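Long-range contact in transposable element Tc3 transposase (Caenorhabditis elegans, PDB 1TC3), which binds specifically to the terminal nucleotides of the Tc3 inverted repeat and cuts both strands at the element's ends, driving its excision and transposition: residues Q13-K18 with R39-D44. Sequence-based numbering, arbitrary orientation.
Unlike the reference sequence in segment 39-44: Val40 (reference Glu). With nucleotides of chain A.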
loop_
_atom_site.group_PDB
_atom_site.type_symbol
_atom_site.label_atom_id
_atom_site.label_comp_id
_atom_site.label_asym_id
_atom_site.label_seq_id
_atom_site.Cartn_x
_atom_site.Cartn_y
_atom_site.Cartn_z
ATOM N N GLN C 13 3.860 -6.618 0.687
ATOM C CA GLN C 13 2.629 -7.322 0.747
ATOM C C GLN C 13 1.712 -6.737 -0.338
ATOM O O GLN C 13 1.179 -7.389 -1.248
ATOM C CB GLN C 13 2.102 -7.096 2.155
ATOM C CG GLN C 13 2.981 -7.842 3.155
ATOM C CD GLN C 13 2.481 -7.647 4.556
ATOM O OE1 GLN C 13 1.955 -6.579 4.886
ATOM N NE2 GLN C 13 2.682 -8.665 5.399
ATOM N N LEU C 14 1.553 -5.450 -0.258
ATOM C CA LEU C 14 0.763 -4.756 -1.211
ATOM C C LEU C 14 1.094 -5.162 -2.611
ATOM O O LEU C 14 0.253 -5.135 -3.485
ATOM C CB LEU C 14 1.100 -3.267 -1.153
ATOM C CG LEU C 14 0.623 -2.633 0.126
ATOM C CD1 LEU C 14 0.778 -1.139 -0.022
ATOM C CD2 LEU C 14 -0.854 -2.952 0.336
ATOM N N ASP C 15 2.332 -5.452 -2.890
ATOM C CA ASP C 15 2.602 -5.742 -4.276
ATOM C C ASP C 15 2.076 -7.078 -4.664
ATOM O O ASP C 15 1.660 -7.275 -5.792
ATOM C CB ASP C 15 4.075 -5.597 -4.711
ATOM C CG ASP C 15 4.758 -4.391 -4.185
ATOM O OD1 ASP C 15 4.315 -3.278 -4.712
ATOM O OD2 ASP C 15 5.616 -4.476 -3.335
ATOM N N VAL C 16 2.135 -7.988 -3.718
ATOM C CA VAL C 16 1.675 -9.335 -3.975
ATOM C C VAL C 16 0.160 -9.362 -4.059
ATOM O O VAL C 16 -0.393 -9.888 -5.008
ATOM C CB VAL C 16 2.222 -10.284 -2.940
ATOM C CG1 VAL C 16 1.417 -10.189 -1.653
ATOM C CG2 VAL C 16 2.215 -11.697 -3.483
ATOM N N MET C 17 -0.484 -8.726 -3.088
ATOM C CA MET C 17 -1.919 -8.605 -3.014
ATOM C C MET C 17 -2.512 -8.020 -4.281
ATOM O O MET C 17 -3.553 -8.410 -4.786
ATOM C CB MET C 17 -2.280 -7.740 -1.824
ATOM C CG MET C 17 -2.416 -8.567 -0.578
ATOM S SD MET C 17 -2.804 -7.451 0.757
ATOM C CE MET C 17 -3.609 -8.613 1.853
ATOM N N LYS C 18 -1.844 -7.047 -4.814
ATOM C CA LYS C 18 -2.332 -6.463 -6.029
ATOM C C LYS C 18 -2.265 -7.508 -7.122
ATOM O O LYS C 18 -3.121 -7.643 -7.977
ATOM C CB LYS C 18 -1.406 -5.338 -6.393
ATOM C CG LYS C 18 -1.534 -5.008 -7.852
ATOM C CD LYS C 18 -2.741 -4.132 -8.105
ATOM C CE LYS C 18 -2.608 -3.289 -9.360
ATOM N NZ LYS C 18 -1.373 -3.578 -10.121
ATOM N N ARG C 39 -3.762 3.118 -1.935
ATOM C CA ARG C 39 -4.121 3.553 -3.273
ATOM C C ARG C 39 -2.950 4.212 -3.967
ATOM O O ARG C 39 -2.330 3.641 -4.879
ATOM C CB ARG C 39 -5.315 4.464 -3.247
ATOM C CG ARG C 39 -6.190 4.365 -4.483
ATOM C CD ARG C 39 -7.306 5.403 -4.464
ATOM N NE ARG C 39 -8.481 5.029 -3.667
ATOM C CZ ARG C 39 -8.670 5.362 -2.408
ATOM N NH1 ARG C 39 -7.744 6.054 -1.751
ATOM N NH2 ARG C 39 -9.752 4.963 -1.777
ATOM N N VAL C 40 -2.646 5.414 -3.480
ATOM C CA VAL C 40 -1.567 6.225 -3.996
ATOM C C VAL C 40 -0.336 5.413 -4.369
ATOM O O VAL C 40 0.160 5.519 -5.482
ATOM C CB VAL C 40 -1.192 7.344 -3.030
ATOM C CG1 VAL C 40 -0.341 8.377 -3.743
ATOM C CG2 VAL C 40 -2.416 8.046 -2.478
ATOM N N TYR C 41 0.134 4.593 -3.440
ATOM C CA TYR C 41 1.296 3.756 -3.657
ATOM C C TYR C 41 1.165 2.807 -4.829
ATOM O O TYR C 41 2.080 2.682 -5.625
ATOM C CB TYR C 41 1.604 2.894 -2.429
ATOM C CG TYR C 41 2.598 1.786 -2.748
ATOM C CD1 TYR C 41 3.926 2.092 -3.023
ATOM C CD2 TYR C 41 2.214 0.446 -2.805
ATOM C CE1 TYR C 41 4.865 1.100 -3.292
ATOM C CE2 TYR C 41 3.128 -0.567 -3.098
ATOM C CZ TYR C 41 4.458 -0.230 -3.338
ATOM O OH TYR C 41 5.354 -1.208 -3.604
ATOM N N LEU C 42 0.050 2.093 -4.909
ATOM C CA LEU C 42 -0.107 1.146 -5.984
ATOM C C LEU C 42 -0.250 1.851 -7.319
ATOM O O LEU C 42 -0.004 1.285 -8.390
ATOM C CB LEU C 42 -1.258 0.127 -5.764
ATOM C CG LEU C 42 -1.078 -0.754 -4.519
ATOM C CD1 LEU C 42 -2.407 -1.397 -4.153
ATOM C CD2 LEU C 42 -0.135 -1.894 -4.839
ATOM N N LYS C 43 -0.670 3.102 -7.262
ATOM C CA LYS C 43 -0.870 3.792 -8.514
ATOM C C LYS C 43 0.467 4.019 -9.196
ATOM O O LYS C 43 0.577 4.162 -10.416
ATOM C CB LYS C 43 -1.740 5.027 -8.326
ATOM C CG LYS C 43 -1.378 6.206 -9.235
ATOM C CD LYS C 43 -1.584 7.596 -8.606
ATOM C CE LYS C 43 -1.218 8.785 -9.509
ATOM N NZ LYS C 43 -2.252 9.133 -10.504
ATOM N N ASP C 44 1.489 4.016 -8.344
ATOM C CA ASP C 44 2.876 4.202 -8.714
ATOM C C ASP C 44 3.766 3.948 -7.530
ATOM O O ASP C 44 4.070 4.854 -6.765
ATOM C CB ASP C 44 3.173 5.592 -9.270
ATOM C CG ASP C 44 4.452 5.524 -10.047
ATOM O OD1 ASP C 44 4.985 4.455 -10.365
ATOM O OD2 ASP C 44 4.931 6.710 -10.306
ATOM P P DG A 8 -11.245 3.552 -5.570
ATOM O OP1 DG A 8 -10.092 3.360 -6.459
ATOM O OP2 DG A 8 -11.117 3.433 -4.097
ATOM O "O5'" DG A 8 -11.874 4.933 -5.969
ATOM C "C5'" DG A 8 -12.107 5.919 -5.086
ATOM C "C4'" DG A 8 -13.033 6.905 -5.760
ATOM O "O4'" DG A 8 -14.346 6.752 -5.251
ATOM C "C3'" DG A 8 -12.693 8.364 -5.537
ATOM O "O3'" DG A 8 -12.586 8.930 -6.770
ATOM C "C2'" DG A 8 -13.822 8.966 -4.707
ATOM C "C1'" DG A 8 -14.504 7.707 -4.227
ATOM N N9 DG A 8 -14.053 7.138 -2.960
ATOM C C8 DG A 8 -13.523 5.968 -2.473
ATOM N N7 DG A 8 -13.432 5.921 -1.170
ATOM C C5 DG A 8 -14.028 7.093 -0.743
ATOM C C6 DG A 8 -14.280 7.572 0.564
ATOM O O6 DG A 8 -13.959 7.070 1.644
ATOM N N1 DG A 8 -14.963 8.763 0.551
ATOM C C2 DG A 8 -15.294 9.418 -0.576
ATOM N N2 DG A 8 -15.869 10.578 -0.368
ATOM N N3 DG A 8 -15.043 9.015 -1.813
ATOM C C4 DG A 8 -14.451 7.831 -1.826
ATOM P P DT A 9 -11.511 10.087 -6.799
ATOM O OP1 DT A 9 -11.135 10.369 -8.222
ATOM O OP2 DT A 9 -10.452 9.720 -5.823
ATOM O "O5'" DT A 9 -12.545 11.173 -6.214
ATOM C "C5'" DT A 9 -12.316 12.524 -6.009
ATOM C "C4'" DT A 9 -13.012 12.964 -4.742
ATOM O "O4'" DT A 9 -13.010 11.917 -3.782
ATOM C "C3'" DT A 9 -12.245 14.093 -4.104
ATOM O "O3'" DT A 9 -12.948 15.247 -4.444
ATOM C "C2'" DT A 9 -12.245 13.831 -2.603
ATOM C "C1'" DT A 9 -12.860 12.459 -2.492
ATOM N N1 DT A 9 -12.210 11.415 -1.629
ATOM C C2 DT A 9 -12.351 11.329 -0.274
ATOM O O2 DT A 9 -12.869 12.208 0.374
ATOM N N3 DT A 9 -11.870 10.195 0.324
ATOM C C4 DT A 9 -11.250 9.155 -0.294
ATOM O O4 DT A 9 -10.830 8.257 0.429
ATOM C C5 DT A 9 -11.118 9.291 -1.749
ATOM C C7 DT A 9 -10.430 8.261 -2.594
ATOM C C6 DT A 9 -11.629 10.387 -2.332
#
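Tyr41 reaches from helix 35-43 to helix 8-19 and meets Leu14 and Asp15 there, a worked example of an aromatic side chain whose ring packs against a leucine while its hydroxyl bonds to a carboxylate. Its CG stands anti to the backbone N (chi1 166°), directed at helix 8-19. Ring atom CD2 lies 3.5 Å from Leu14 CD1, and Tyr48 meets the ring edge-to-face; this is the tight, buried part. At the ring's far end the hydroxyl donates a 2.6 Å hydrogen bond from OH to Asp15 OD1, entering on the syn lone pair, with carboxylate and ring planes 57° apart. An alanine in place of Tyr41 would probably leave Asp15 without this donor and open a gap beside Leu14. Leu42, less buried, brings CD2 to 3.5 Å from Leu14 O. On the solvent side the contact thins to exposed Lys18, whose CB lies 4.0 Å from Leu42 CD2. In this helix-turn-helix domain Arg39 NE and NH2 both donate hydrogen bonds to OP2 of DG8 of chain A, and C7 of DT9 of chain A lies over one guanidinium face. One polar bond and a few apolar contacts thus tie helix 8-19 to the DNA-contacting helix, the bond probably fixing the direction of the Asp15 carboxylate.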